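Phytase (Debaryomyces castellii, PDB 2GFI) probably removes phosphate from phytate, beginning at the 3-position, as an acid phosphatase of the histidine acid phosphatase family. Local coordinates at residues A[66-71]-A[169-174]; A[192-197]-A[203-208]. All coordinates share one frame; numbering follows the deposited sequence.

Interaction 1: A[66-71]-A[169-174]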
loop_
_atom_site.group_PDB
_atom_site.type_symbol
_atom_site.label_atom_id
_atom_site.label_comp_id
_atom_site.label_asym_id
_atom_site.label_seq_id
_atom_site.Cartn_x
_atom_site.Cartn_y
_atom_site.Cartn_z
ATOM N N LEU A 66 -28.978 -9.002 -1.667
ATOM C CA LEU A 66 -28.311 -7.777 -1.428
ATOM C C LEU A 66 -29.314 -6.764 -0.848
ATOM O O LEU A 66 -30.402 -6.531 -1.399
ATOM C CB LEU A 66 -27.731 -7.251 -2.734
ATOM C CG LEU A 66 -27.197 -5.817 -2.627
ATOM C CD1 LEU A 66 -26.018 -5.715 -1.611
ATOM C CD2 LEU A 66 -26.798 -5.284 -4.010
ATOM N N PHE A 67 -28.928 -6.176 0.273
ATOM C CA PHE A 67 -29.616 -5.059 0.830
ATOM C C PHE A 67 -28.636 -3.927 0.878
ATOM O O PHE A 67 -27.691 -3.928 1.654
ATOM C CB PHE A 67 -30.181 -5.395 2.209
ATOM C CG PHE A 67 -31.169 -6.526 2.170
ATOM C CD1 PHE A 67 -32.520 -6.274 1.937
ATOM C CD2 PHE A 67 -30.737 -7.861 2.325
ATOM C CE1 PHE A 67 -33.447 -7.332 1.899
ATOM C CE2 PHE A 67 -31.648 -8.936 2.272
ATOM C CZ PHE A 67 -33.012 -8.664 2.057
ATOM N N SER A 68 -28.854 -2.972 -0.004
ATOM C CA SER A 68 -27.897 -1.935 -0.261
ATOM C C SER A 68 -28.458 -0.557 0.134
ATOM O O SER A 68 -29.648 -0.270 -0.084
ATOM C CB SER A 68 -27.528 -1.964 -1.724
ATOM O OG SER A 68 -26.694 -0.882 -2.020
ATOM N N ARG A 69 -27.614 0.258 0.760
ATOM C CA ARG A 69 -27.901 1.665 0.989
ATOM C C ARG A 69 -27.690 2.370 -0.356
ATOM O O ARG A 69 -27.070 1.802 -1.276
ATOM C CB ARG A 69 -26.918 2.211 2.016
ATOM C CG ARG A 69 -27.233 3.562 2.504
ATOM C CD ARG A 69 -26.161 4.149 3.368
ATOM N NE ARG A 69 -26.509 5.501 3.766
ATOM C CZ ARG A 69 -25.771 6.252 4.558
ATOM N NH1 ARG A 69 -24.631 5.793 5.042
ATOM N NH2 ARG A 69 -26.169 7.472 4.872
ATOM N N HIS A 70 -28.215 3.584 -0.497
ATOM C CA HIS A 70 -27.824 4.423 -1.626
ATOM C C HIS A 70 -26.310 4.644 -1.520
ATOM O O HIS A 70 -25.734 4.474 -0.417
ATOM C CB HIS A 70 -28.542 5.767 -1.576
ATOM C CG HIS A 70 -28.372 6.496 -0.273
ATOM N ND1 HIS A 70 -27.221 7.187 0.060
ATOM C CD2 HIS A 70 -29.214 6.635 0.779
ATOM C CE1 HIS A 70 -27.354 7.698 1.270
ATOM N NE2 HIS A 70 -28.569 7.406 1.717
ATOM N N GLY A 71 -25.654 5.029 -2.622
ATOM C CA GLY A 71 -24.230 5.392 -2.532
ATOM C C GLY A 71 -24.014 6.771 -1.898
ATOM O O GLY A 71 -24.977 7.430 -1.486
ATOM N N TYR A 169 -33.016 5.089 -5.474
ATOM C CA TYR A 169 -33.458 4.608 -6.735
ATOM C C TYR A 169 -32.304 4.687 -7.724
ATOM O O TYR A 169 -32.090 3.769 -8.532
ATOM C CB TYR A 169 -34.648 5.428 -7.250
ATOM C CG TYR A 169 -34.947 5.089 -8.687
ATOM C CD1 TYR A 169 -35.700 3.952 -9.027
ATOM C CD2 TYR A 169 -34.442 5.868 -9.708
ATOM C CE1 TYR A 169 -35.951 3.621 -10.366
ATOM C CE2 TYR A 169 -34.672 5.544 -11.015
ATOM C CZ TYR A 169 -35.434 4.437 -11.331
ATOM O OH TYR A 169 -35.644 4.179 -12.651
ATOM N N GLN A 170 -31.574 5.792 -7.669
ATOM C CA GLN A 170 -30.472 5.994 -8.596
ATOM C C GLN A 170 -29.364 4.979 -8.320
ATOM O O GLN A 170 -28.812 4.400 -9.224
ATOM C CB GLN A 170 -29.951 7.434 -8.548
ATOM C CG GLN A 170 -28.950 7.696 -9.629
ATOM C CD GLN A 170 -28.682 9.159 -9.809
ATOM O OE1 GLN A 170 -28.414 9.855 -8.834
ATOM N NE2 GLN A 170 -28.722 9.635 -11.069
ATOM N N THR A 171 -29.092 4.731 -7.061
ATOM C CA THR A 171 -28.167 3.694 -6.673
ATOM C C THR A 171 -28.540 2.381 -7.352
ATOM O O THR A 171 -27.671 1.737 -7.959
ATOM C CB THR A 171 -28.158 3.550 -5.180
ATOM O OG1 THR A 171 -27.655 4.763 -4.635
ATOM C CG2 THR A 171 -27.117 2.512 -4.736
ATOM N N SER A 172 -29.838 2.037 -7.307
ATOM C CA SER A 172 -30.275 0.721 -7.743
ATOM C C SER A 172 -29.978 0.602 -9.214
ATOM O O SER A 172 -29.601 -0.456 -9.677
ATOM C CB SER A 172 -31.771 0.478 -7.431
ATOM O OG SER A 172 -32.611 1.204 -8.308
ATOM N N GLN A 173 -30.118 1.719 -9.926
ATOM C CA GLN A 173 -29.944 1.767 -11.378
ATOM C C GLN A 173 -28.498 1.718 -11.769
ATOM O O GLN A 173 -28.156 1.096 -12.763
ATOM C CB GLN A 173 -30.574 3.041 -11.962
ATOM C CG GLN A 173 -32.081 3.069 -11.773
ATOM C CD GLN A 173 -32.722 1.811 -12.310
ATOM O OE1 GLN A 173 -33.092 0.915 -11.541
ATOM N NE2 GLN A 173 -32.790 1.706 -13.612
ATOM N N TYR A 174 -27.642 2.397 -11.013
ATOM C CA TYR A 174 -26.226 2.300 -11.300
ATOM C C TYR A 174 -25.715 0.901 -10.998
ATOM O O TYR A 174 -24.941 0.371 -11.755
ATOM C CB TYR A 174 -25.429 3.358 -10.545
ATOM C CG TYR A 174 -25.337 4.618 -11.344
ATOM C CD1 TYR A 174 -26.322 5.587 -11.254
ATOM C CD2 TYR A 174 -24.272 4.837 -12.203
ATOM C CE1 TYR A 174 -26.236 6.781 -11.989
ATOM C CE2 TYR A 174 -24.155 6.017 -12.922
ATOM C CZ TYR A 174 -25.162 6.984 -12.818
ATOM O OH TYR A 174 -25.082 8.148 -13.559
#

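Interaction 2: A[192-197]-A[203-208]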
loop_
_atom_site.group_PDB
_atom_site.type_symbol
_atom_site.label_atom_id
_atom_site.label_comp_id
_atom_site.label_asym_id
_atom_site.label_seq_id
_atom_site.Cartn_x
_atom_site.Cartn_y
_atom_site.Cartn_z
ATOM N N ASN A 192 -38.692 -2.420 -9.361
ATOM C CA ASN A 192 -39.869 -2.275 -8.547
ATOM C C ASN A 192 -39.589 -1.233 -7.507
ATOM O O ASN A 192 -38.724 -1.403 -6.656
ATOM C CB ASN A 192 -40.216 -3.632 -7.935
ATOM C CG ASN A 192 -40.269 -4.716 -8.988
ATOM O OD1 ASN A 192 -41.122 -4.682 -9.874
ATOM N ND2 ASN A 192 -39.306 -5.631 -8.957
ATOM N N ILE A 193 -40.290 -0.117 -7.631
ATOM C CA ILE A 193 -40.099 1.022 -6.792
ATOM C C ILE A 193 -41.171 0.918 -5.747
ATOM O O ILE A 193 -42.347 1.040 -6.046
ATOM C CB ILE A 193 -40.276 2.320 -7.588
ATOM C CG1 ILE A 193 -39.483 2.291 -8.888
ATOM C CG2 ILE A 193 -39.890 3.542 -6.733
ATOM C CD1 ILE A 193 -39.727 3.520 -9.749
ATOM N N ILE A 194 -40.754 0.719 -4.511
ATOM C CA ILE A 194 -41.632 0.442 -3.413
ATOM C C ILE A 194 -41.689 1.716 -2.606
ATOM O O ILE A 194 -40.664 2.217 -2.085
ATOM C CB ILE A 194 -41.042 -0.735 -2.607
ATOM C CG1 ILE A 194 -41.006 -1.975 -3.499
ATOM C CG2 ILE A 194 -41.844 -1.033 -1.374
ATOM C CD1 ILE A 194 -39.735 -2.694 -3.317
ATOM N N SER A 195 -42.902 2.238 -2.504
ATOM C CA SER A 195 -43.115 3.534 -1.949
ATOM C C SER A 195 -42.699 3.557 -0.476
ATOM O O SER A 195 -42.816 2.556 0.263
ATOM C CB SER A 195 -44.574 3.947 -2.152
ATOM O OG SER A 195 -44.933 5.028 -1.290
ATOM N N GLU A 196 -42.219 4.716 -0.061
ATOM C CA GLU A 196 -41.904 4.938 1.348
ATOM C C GLU A 196 -43.116 5.409 2.167
ATOM O O GLU A 196 -43.028 5.604 3.391
ATOM C CB GLU A 196 -40.735 5.913 1.482
ATOM C CG GLU A 196 -39.453 5.383 0.881
ATOM C CD GLU A 196 -38.274 6.273 1.170
ATOM O OE1 GLU A 196 -38.427 7.230 1.961
ATOM O OE2 GLU A 196 -37.195 6.013 0.608
ATOM N N ASP A 197 -44.238 5.591 1.481
ATOM C CA ASP A 197 -45.508 5.864 2.145
ATOM C C ASP A 197 -45.766 4.883 3.281
ATOM O O ASP A 197 -45.600 3.660 3.143
ATOM C CB ASP A 197 -46.676 5.845 1.146
ATOM C CG ASP A 197 -46.657 7.033 0.186
ATOM O OD1 ASP A 197 -45.889 8.000 0.443
ATOM O OD2 ASP A 197 -47.361 7.089 -0.859
ATOM N N ASN A 203 -45.100 -3.998 3.790
ATOM C CA ASN A 203 -44.772 -4.335 2.414
ATOM C C ASN A 203 -43.965 -3.208 1.797
ATOM O O ASN A 203 -44.441 -2.468 0.941
ATOM C CB ASN A 203 -46.012 -4.624 1.585
ATOM C CG ASN A 203 -45.654 -5.081 0.208
ATOM O OD1 ASN A 203 -44.727 -5.884 0.042
ATOM N ND2 ASN A 203 -46.334 -4.546 -0.796
ATOM N N SER A 204 -42.727 -3.100 2.257
ATOM C CA SER A 204 -41.966 -1.847 2.203
ATOM C C SER A 204 -40.491 -2.174 2.363
ATOM O O SER A 204 -40.134 -3.117 3.065
ATOM C CB SER A 204 -42.387 -0.972 3.374
ATOM O OG SER A 204 -41.772 0.290 3.319
ATOM N N LEU A 205 -39.649 -1.401 1.696
ATOM C CA LEU A 205 -38.206 -1.417 1.971
ATOM C C LEU A 205 -37.880 -0.431 3.081
ATOM O O LEU A 205 -36.758 -0.368 3.556
ATOM C CB LEU A 205 -37.404 -1.132 0.700
ATOM C CG LEU A 205 -37.273 -2.335 -0.222
ATOM C CD1 LEU A 205 -36.703 -1.933 -1.541
ATOM C CD2 LEU A 205 -36.488 -3.521 0.438
ATOM N N THR A 206 -38.887 0.331 3.494
ATOM C CA THR A 206 -38.770 1.264 4.611
ATOM C C THR A 206 -39.926 1.027 5.595
ATOM O O THR A 206 -40.716 1.924 5.819
ATOM C CB THR A 206 -38.805 2.750 4.109
ATOM O OG1 THR A 206 -40.004 2.988 3.343
ATOM C CG2 THR A 206 -37.677 3.043 3.125
ATOM N N PRO A 207 -40.033 -0.170 6.177
ATOM C CA PRO A 207 -41.172 -0.498 7.053
ATOM C C PRO A 207 -41.293 0.390 8.294
ATOM O O PRO A 207 -42.381 0.466 8.903
ATOM C CB PRO A 207 -40.904 -1.947 7.454
ATOM C CG PRO A 207 -39.409 -2.114 7.264
ATOM C CD PRO A 207 -39.089 -1.301 6.043
ATOM N N ARG A 208 -40.219 1.078 8.675
ATOM C CA ARG A 208 -40.334 2.005 9.795
ATOM C C ARG A 208 -41.345 3.122 9.492
ATOM O O ARG A 208 -41.880 3.715 10.419
ATOM C CB ARG A 208 -38.978 2.629 10.130
ATOM C CG ARG A 208 -38.500 3.596 9.082
ATOM C CD ARG A 208 -37.056 3.881 9.131
ATOM N NE ARG A 208 -36.551 4.140 7.791
ATOM C CZ ARG A 208 -36.354 5.350 7.292
ATOM N NH1 ARG A 208 -36.605 6.419 8.044
ATOM N NH2 ARG A 208 -35.901 5.483 6.046
HETATM O O HOH W 1 -39.895 1.233 0.588
#

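Interaction 1: A[66-71]-A[169-174]
T171, on one turn of a helix, meets the backbone of H70 and G71 where the chain leaves a strand and enters the RHG signature of histidine acid phosphatases, here R69, H70 and G71. The threonine does nearly all the work from the helix side. Its OG1 accepts a hydrogen bond from G71 N at 2.9 Å, with an N-H...O angle of 152°. Both branches are used: chi1 of -64° places OG1 beside the backbone N of T171 and leaves CG2 anti to it, and the methyl lies alongside the turning chain, CG2 being 3.5 Å from R69 O. A β-branched residue with one polar and one apolar arm thus suits a place that must both bond a peptide N-H and fill the space beside it. T171 OG1 also hydrogen-bonds R167 O, one turn earlier, which helps to fix its rotation.

H70, the predicted nucleophile, touches the threonine through CB, 3.3 Å from T171 OG1, while its ring turns away from the helix. With chi1 at 54° the imidazole sits between its own backbone N and carbonyl carbon. From there H70 ND1 donates to G71 O at 2.7 Å, almost perfectly straight and in the ring plane; this bond to the carbonyl of the following residue helps to fix the rotation of the ring. R69 CG lies 4.0 Å above one ring face, over its centre. G71 meets the helix through its backbone N-H.

S68 OG donates to R69 O at 2.8 Å. The guanidinium of R69 is held by two partners, NH1 bonded to G39 O and NH2 in a salt bridge with OD2 of D333, the predicted proton donor. Strand 59-69 pairs with strands 326-331 and 374-382; helix 166-180 packs on F330 of the former through T171 and S172, with T171 also touching A137 of helix 133-148.

Interaction 2: A[192-197]-A[203-208]
Two ST turns and a shared water shape the loop in which the chain leaves strand 189-194 of the central sheet and folds back over its end; the water and the packing of I194 on L205 join its two sides. S195 OG accepts from D197 N, and S204 OG accepts from T206 N at 2.9 Å; serine suits both places because its short hydroxyl can reach a backbone N-H two residues on.

I194 and L205 supply the apolar part, their side chains crossing at about a right angle, with I194 CD1 3.6 Å from L205 CD1. The other branch, I194 CG2, lies anti to the backbone N and rests 3.7 Å from S204 CA. Both residues also touch F161 of strand 158-163, so branched aliphatic chains fit this buried spot. Replacing I194 by an alanine removes CG2 and the CG1-CD1 arm and would probably leave a gap beside L205 CD1 and S204 CA, with the L205 side chain freer to turn.

E196 passes across T206 at about a right angle: its aliphatic CG is 3.7 Å from T206 CG2, while the carboxylate extends on to S163, where OE2 is hydrogen-bonded. T206 OG1, hydrogen-bonded to OD2 of D209 just beyond the segment, also faces E196 CA.

Between the two backbones one water donates to I194 O at 3.0 Å and to T206 OG1, and accepts from L205 N at 2.9 Å.

How the interactions relate
Interaction 1 closes before interaction 2 opens, and their centres lie 14 Å apart. Helix 166-180, which carries 169-174, is followed in the chain by strand 189-194, which leads into interaction 2, and the two meet directly where Y169 CE1 packs 3.8 Å from I193 CD1. Both contacts reach the same mixed sheet: interaction 1 at strand 59-69, interaction 2 at strand 189-194, with strands 326-331 and 158-163 between them. Interaction 1 holds the predicted nucleophile; the E196 side chain comes to about 8 Å of that of H70, and T206 to about 9 Å of that of D333, which puts the loop of interaction 2 close to the probable catalytic centre.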